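Local structure of guanine nucleotide exchange protein (Legionella pneumophila, 1XSZ) at residues 8-11 / 12-16; 126-130 / 131-135; 330-333 / 334-338. The protein probably acts as a guanine nucleotide exchange factor for an ADP-ribosylation factor, with a capping domain lying over the active site of its Sec7 domain. All blocks are in the same frame, centred on the assembly; numbering follows the deposited sequence.

Interaction 1: 8-11 / 12-16; sequences EKAQ and REIIE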
# COMPACT_ATOMS: atom_id res chain seq x y z
N GLU A 8 22.75 -13.83 12.37
CA GLU A 8 22.29 -15.21 12.47
C GLU A 8 22.29 -15.64 13.93
O GLU A 8 21.37 -16.32 14.39
CB GLU A 8 23.20 -16.13 11.65
CG GLU A 8 22.64 -17.53 11.42
CD GLU A 8 21.53 -17.56 10.39
OE1 GLU A 8 20.90 -18.63 10.21
OE2 GLU A 8 21.27 -16.52 9.75
N LYS A 9 23.32 -15.24 14.67
CA LYS A 9 23.44 -15.58 16.09
C LYS A 9 22.24 -15.09 16.89
O LYS A 9 21.76 -15.78 17.79
CB LYS A 9 24.71 -14.98 16.69
CG LYS A 9 26.00 -15.61 16.22
CD LYS A 9 27.22 -15.00 16.89
CE LYS A 9 28.50 -15.67 16.40
NZ LYS A 9 29.73 -15.11 17.03
N ALA A 10 21.76 -13.90 16.56
CA ALA A 10 20.64 -13.29 17.27
C ALA A 10 19.31 -13.38 16.53
O ALA A 10 18.39 -12.62 16.81
CB ALA A 10 20.95 -11.83 17.57
N GLN A 11 19.20 -14.33 15.59
CA GLN A 11 17.97 -14.46 14.82
C GLN A 11 16.70 -14.63 15.64
O GLN A 11 15.67 -14.04 15.31
CB GLN A 11 18.10 -15.60 13.80
CG GLN A 11 18.42 -16.96 14.39
CD GLN A 11 18.63 -18.00 13.31
OE1 GLN A 11 17.69 -18.45 12.66
NE2 GLN A 11 19.88 -18.39 13.10
N ARG A 12 16.75 -15.43 16.70
CA ARG A 12 15.56 -15.64 17.52
C ARG A 12 15.09 -14.37 18.22
O ARG A 12 13.89 -14.09 18.25
CB ARG A 12 15.81 -16.74 18.56
CG ARG A 12 15.77 -18.14 17.98
CD ARG A 12 15.77 -19.19 19.08
NE ARG A 12 17.02 -19.19 19.84
CZ ARG A 12 17.20 -19.87 20.97
NH1 ARG A 12 16.22 -20.60 21.47
NH2 ARG A 12 18.38 -19.83 21.58
N GLU A 13 16.02 -13.60 18.77
CA GLU A 13 15.67 -12.37 19.46
C GLU A 13 15.12 -11.35 18.47
O GLU A 13 14.21 -10.59 18.78
CB GLU A 13 16.89 -11.79 20.19
CG GLU A 13 16.60 -10.49 20.91
CD GLU A 13 17.79 -9.97 21.70
OE1 GLU A 13 18.89 -9.86 21.11
OE2 GLU A 13 17.63 -9.69 22.90
N ILE A 14 15.68 -11.33 17.26
CA ILE A 14 15.23 -10.40 16.23
C ILE A 14 13.83 -10.76 15.77
O ILE A 14 12.95 -9.90 15.67
CB ILE A 14 16.19 -10.39 15.02
CG1 ILE A 14 17.58 -9.93 15.47
CG2 ILE A 14 15.66 -9.47 13.93
CD1 ILE A 14 18.65 -10.06 14.41
N ILE A 15 13.61 -12.04 15.48
CA ILE A 15 12.31 -12.51 15.04
C ILE A 15 11.23 -12.20 16.08
O ILE A 15 10.19 -11.64 15.75
CB ILE A 15 12.34 -14.04 14.77
CG1 ILE A 15 13.18 -14.31 13.52
CG2 ILE A 15 10.93 -14.57 14.60
CD1 ILE A 15 13.49 -15.78 13.30
N GLU A 16 11.49 -12.56 17.33
CA GLU A 16 10.54 -12.32 18.40
C GLU A 16 10.20 -10.83 18.52
O GLU A 16 9.04 -10.46 18.65
CB GLU A 16 11.10 -12.82 19.73
CG GLU A 16 10.24 -12.49 20.94
CD GLU A 16 10.83 -13.01 22.23
OE1 GLU A 16 12.01 -12.70 22.52
OE2 GLU A 16 10.12 -13.73 22.97
O HOH W 1 19.18 -16.59 18.14

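Interaction 2: 126-130 / 131-135; sequences DVVSN and ADAAY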
# COMPACT_ATOMS: atom_id res chain seq x y z
N ASP A 126 18.22 -5.54 -22.21
CA ASP A 126 17.89 -5.79 -23.61
C ASP A 126 16.40 -5.87 -23.94
O ASP A 126 16.03 -5.86 -25.12
CB ASP A 126 18.58 -7.08 -24.07
CG ASP A 126 18.18 -8.28 -23.24
OD1 ASP A 126 18.40 -8.25 -22.00
OD2 ASP A 126 17.66 -9.27 -23.81
N VAL A 127 15.56 -5.95 -22.92
CA VAL A 127 14.12 -6.06 -23.14
C VAL A 127 13.41 -4.72 -23.34
O VAL A 127 12.76 -4.50 -24.37
CB VAL A 127 13.44 -6.81 -21.98
CG1 VAL A 127 11.95 -6.99 -22.27
CG2 VAL A 127 14.10 -8.17 -21.79
N VAL A 128 13.52 -3.83 -22.36
CA VAL A 128 12.87 -2.52 -22.44
C VAL A 128 13.89 -1.39 -22.57
O VAL A 128 15.07 -1.56 -22.26
CB VAL A 128 12.00 -2.25 -21.20
CG1 VAL A 128 10.87 -3.27 -21.13
CG2 VAL A 128 12.84 -2.31 -19.94
N SER A 129 13.43 -0.23 -23.04
CA SER A 129 14.30 0.92 -23.22
C SER A 129 14.81 1.46 -21.88
O SER A 129 16.00 1.75 -21.73
CB SER A 129 13.55 2.03 -23.96
OG SER A 129 14.40 3.15 -24.20
N ASN A 130 13.91 1.59 -20.91
CA ASN A 130 14.29 2.08 -19.59
C ASN A 130 13.39 1.52 -18.49
O ASN A 130 12.51 0.70 -18.77
CB ASN A 130 14.27 3.61 -19.54
CG ASN A 130 12.99 4.20 -20.10
OD1 ASN A 130 11.89 3.75 -19.79
ND2 ASN A 130 13.13 5.22 -20.93
N ALA A 131 13.62 1.95 -17.26
CA ALA A 131 12.83 1.48 -16.12
C ALA A 131 11.37 1.92 -16.23
O ALA A 131 10.47 1.18 -15.84
CB ALA A 131 13.43 2.00 -14.82
N ASP A 132 11.14 3.12 -16.75
CA ASP A 132 9.79 3.63 -16.90
C ASP A 132 9.00 2.75 -17.85
O ASP A 132 7.79 2.54 -17.68
CB ASP A 132 9.81 5.07 -17.43
CG ASP A 132 10.46 6.03 -16.46
OD1 ASP A 132 10.02 6.09 -15.30
OD2 ASP A 132 11.42 6.73 -16.87
N ALA A 133 9.67 2.23 -18.88
CA ALA A 133 9.02 1.37 -19.85
C ALA A 133 8.65 0.06 -19.17
O ALA A 133 7.58 -0.51 -19.43
CB ALA A 133 9.95 1.11 -21.03
N ALA A 134 9.52 -0.42 -18.29
CA ALA A 134 9.27 -1.66 -17.57
C ALA A 134 8.09 -1.47 -16.62
O ALA A 134 7.27 -2.37 -16.44
CB ALA A 134 10.51 -2.09 -16.79
N TYR A 135 8.00 -0.28 -16.02
CA TYR A 135 6.92 0.04 -15.09
C TYR A 135 5.59 0.04 -15.85
O TYR A 135 4.60 -0.53 -15.39
CB TYR A 135 7.17 1.41 -14.45
CG TYR A 135 6.03 1.93 -13.61
CD1 TYR A 135 5.65 1.29 -12.43
CD2 TYR A 135 5.34 3.08 -13.98
CE1 TYR A 135 4.60 1.79 -11.64
CE2 TYR A 135 4.29 3.59 -13.21
CZ TYR A 135 3.93 2.94 -12.05
OH TYR A 135 2.91 3.45 -11.28

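Interaction 3: 330-333 / 334-338; sequences YEVG and DLIKA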
# COMPACT_ATOMS: atom_id res chain seq x y z
N TYR A 330 2.63 3.13 16.14
CA TYR A 330 1.66 2.99 17.22
C TYR A 330 1.05 1.61 17.39
O TYR A 330 0.63 0.99 16.42
CB TYR A 330 0.53 4.00 17.02
CG TYR A 330 1.02 5.41 16.77
CD1 TYR A 330 1.61 6.15 17.79
CD2 TYR A 330 0.90 6.00 15.51
CE1 TYR A 330 2.09 7.44 17.56
CE2 TYR A 330 1.37 7.28 15.27
CZ TYR A 330 1.96 8.00 16.30
OH TYR A 330 2.43 9.27 16.06
N GLU A 331 1.00 1.14 18.64
CA GLU A 331 0.42 -0.16 18.96
C GLU A 331 -1.08 -0.06 18.74
O GLU A 331 -1.67 1.02 18.88
CB GLU A 331 0.72 -0.53 20.41
CG GLU A 331 2.17 -0.31 20.81
CD GLU A 331 2.47 -0.79 22.22
OE1 GLU A 331 1.65 -0.54 23.12
OE2 GLU A 331 3.55 -1.39 22.42
N VAL A 332 -1.71 -1.18 18.41
CA VAL A 332 -3.15 -1.17 18.14
C VAL A 332 -3.95 -0.68 19.35
O VAL A 332 -4.96 0.00 19.20
CB VAL A 332 -3.63 -2.58 17.68
CG1 VAL A 332 -3.66 -3.55 18.85
CG2 VAL A 332 -5.00 -2.47 17.03
N GLY A 333 -3.49 -1.01 20.55
CA GLY A 333 -4.19 -0.58 21.74
C GLY A 333 -4.27 0.93 21.85
O GLY A 333 -5.28 1.47 22.30
N ASP A 334 -3.21 1.62 21.44
CA ASP A 334 -3.23 3.07 21.52
C ASP A 334 -4.21 3.66 20.51
O ASP A 334 -4.86 4.66 20.79
CB ASP A 334 -1.82 3.63 21.32
CG ASP A 334 -0.89 3.27 22.47
OD1 ASP A 334 -1.27 3.51 23.63
OD2 ASP A 334 0.21 2.75 22.21
N LEU A 335 -4.33 3.03 19.34
CA LEU A 335 -5.27 3.51 18.33
C LEU A 335 -6.71 3.30 18.81
O LEU A 335 -7.57 4.16 18.63
CB LEU A 335 -5.07 2.74 17.01
CG LEU A 335 -3.73 2.95 16.30
CD1 LEU A 335 -3.60 1.97 15.14
CD2 LEU A 335 -3.65 4.38 15.81
N ILE A 336 -6.96 2.15 19.42
CA ILE A 336 -8.29 1.83 19.93
C ILE A 336 -8.67 2.76 21.08
O ILE A 336 -9.77 3.30 21.11
CB ILE A 336 -8.35 0.36 20.38
CG1 ILE A 336 -8.36 -0.54 19.14
CG2 ILE A 336 -9.59 0.10 21.23
CD1 ILE A 336 -8.02 -2.00 19.42
N LYS A 337 -7.75 2.97 22.02
CA LYS A 337 -8.05 3.85 23.15
C LYS A 337 -8.30 5.29 22.69
O LYS A 337 -9.23 5.94 23.18
CB LYS A 337 -6.92 3.81 24.18
CG LYS A 337 -6.90 2.52 24.99
CD LYS A 337 -5.85 2.54 26.08
CE LYS A 337 -4.45 2.47 25.51
NZ LYS A 337 -3.43 2.34 26.60
N ALA A 338 -7.51 5.77 21.75
CA ALA A 338 -7.68 7.14 21.26
C ALA A 338 -9.05 7.28 20.58
O ALA A 338 -9.76 8.27 20.79
CB ALA A 338 -6.56 7.50 20.29

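Interaction 1: 8-11 / 12-16
The first full turn of helix 11-20 is set by two backbone bonds, I14 N to A10 O at 3.0 Å and I15 N to Q11 O at 2.9 Å, with A10 at the N-cap position. The N-H...O angle of the second is 166°. Both isoleucines lay a branch against the carbonyl oxygen their own amide uses: CG1 of I14 is 3.1 Å from A10 O, and CG1 of I15 stands equally close to Q11 O. In I15 this follows from chi1 of -70°, which turns CG1 beside the backbone N and hence back along the helix. CD1 of I14 reaches on to A10 CB at 4.3 Å. Just past the cap, Q11 reaches back to helix 5-9: its NE2 donates to E8 O at 2.9 Å, while Q11 N binds the same oxygen from the opposite face of its carbonyl plane. Two donors thus hold E8 O in the kink between the helices. A water bridges that kink, donating to K9 O and accepting from R12 N at 3.1 Å, so an amide of the new helix's first turn is satisfied by solvent. Around this break, A10 and I14 pack on I32 of helix 22-35, I14 also touching I29, whereas Q11, I14 and I15 meet F47 of helix 40-50, which ties the N-terminal helices of the Sec7 domain together.

Interaction 2: 126-130 / 131-135
N130 turns its side-chain carbonyl over the first turn of helix 131-149, and OD1 accepts from A133 N at 2.8 Å. The donor lies nearly in line with the side-chain C=O, at a C=O...N angle of 168°, although the N-H itself is bent, with an N-H...O angle of 142°. A chi1 of 49° places CG between the backbone N and the carbonyl carbon, and from there the amide can swing forward over the helix end. OD1 also sits against carbon: CB of D132 is 3.4 Å away and CB of A133 3.5 Å, so the oxygen is seated between the two residues. The main-chain oxygen of N130 serves the same turn, taking a bond from A134 N at 3.2 Å and a weak one from A133 N. A133 N is thus shared unequally, mainly with OD1 and weakly with the main-chain O.

V128, two residues before the cap, packs back on the helix. Its CB meets A133 CB at 3.9 Å, and its CG2 branch lies against A134 CB at 3.9 Å, which spreads the valine over two successive alanines. F121 of helix 106-123 and F177 continue this apolar patch, while S129 is fixed outside it, its N bound to N172 OD1 and its OG to N173 OD1. An asparagine N-cap whose OD1 receives the amide three residues on is a common helix start; here, with V128 packed on A133 and A134, it begins a helix of the all-helical Sec7 domain.

Interaction 3: 330-333 / 334-338
This is the N-terminal end of helix 332-351, the last helix of the chain, which begins within the capping domain; E331 occupies the N-cap position and the first carbonyls find their amides. E331 O receives two weak bonds, from D334 N at 3.0 Å and from L335 N at 3.4 Å. Regular helical bonding starts one residue later: I336 N to V332 O has an N-H...O angle of 162°, and K337 N to G333 O is similarly straight.

Among the side chains, those of V332 and I336 run alongside each other in the same direction, CG2 of the valine meeting CD1 of the isoleucine at 3.9 Å. At the acidic side, E331 OE1 and D334 OD2 are 3.7 Å apart with their carboxylate planes only 14° from parallel, like charges that would be expected to repel unless one is protonated. The positive end of the helix dipole, with its amides close by, may ease this, as may K337, whose NZ makes a long salt bridge to D334 OD1 at 3.9 Å. CG of K337 packs at 3.3 Å from G333 O, and the bend at chi3 (-70°) brings CE back to that same oxygen. Y330 CB touches L335 CD2 loosely, and the tyrosine's OH is bound to G301 O. L335 and Y330 rest on P300 of strand 295-300, V332 and I336 on F324 of strand 323-325, and D334 on I307 of helix 306-315.

How the interactions relate
From the N terminus, the three contacts come strictly in series, none nested in or crossing another, and each joins two adjoining segments, through residues mostly three to five apart, at the start of a helix. With no residues between their segments, none closes a larger loop. Interaction 1 spans the kink between helices 5-9 and 11-20, and interaction 2 lies where the loop after helix 106-123 runs into helix 131-149; both belong to the Sec7 domain, their centres 39 Å apart. Interaction 3 opens helix 332-351 in the capping domain, against the antiparallel sheet and helix 306-315. Its nearest atoms are about 11 Å from interaction 1, and it lies across the chain's centre from interaction 2.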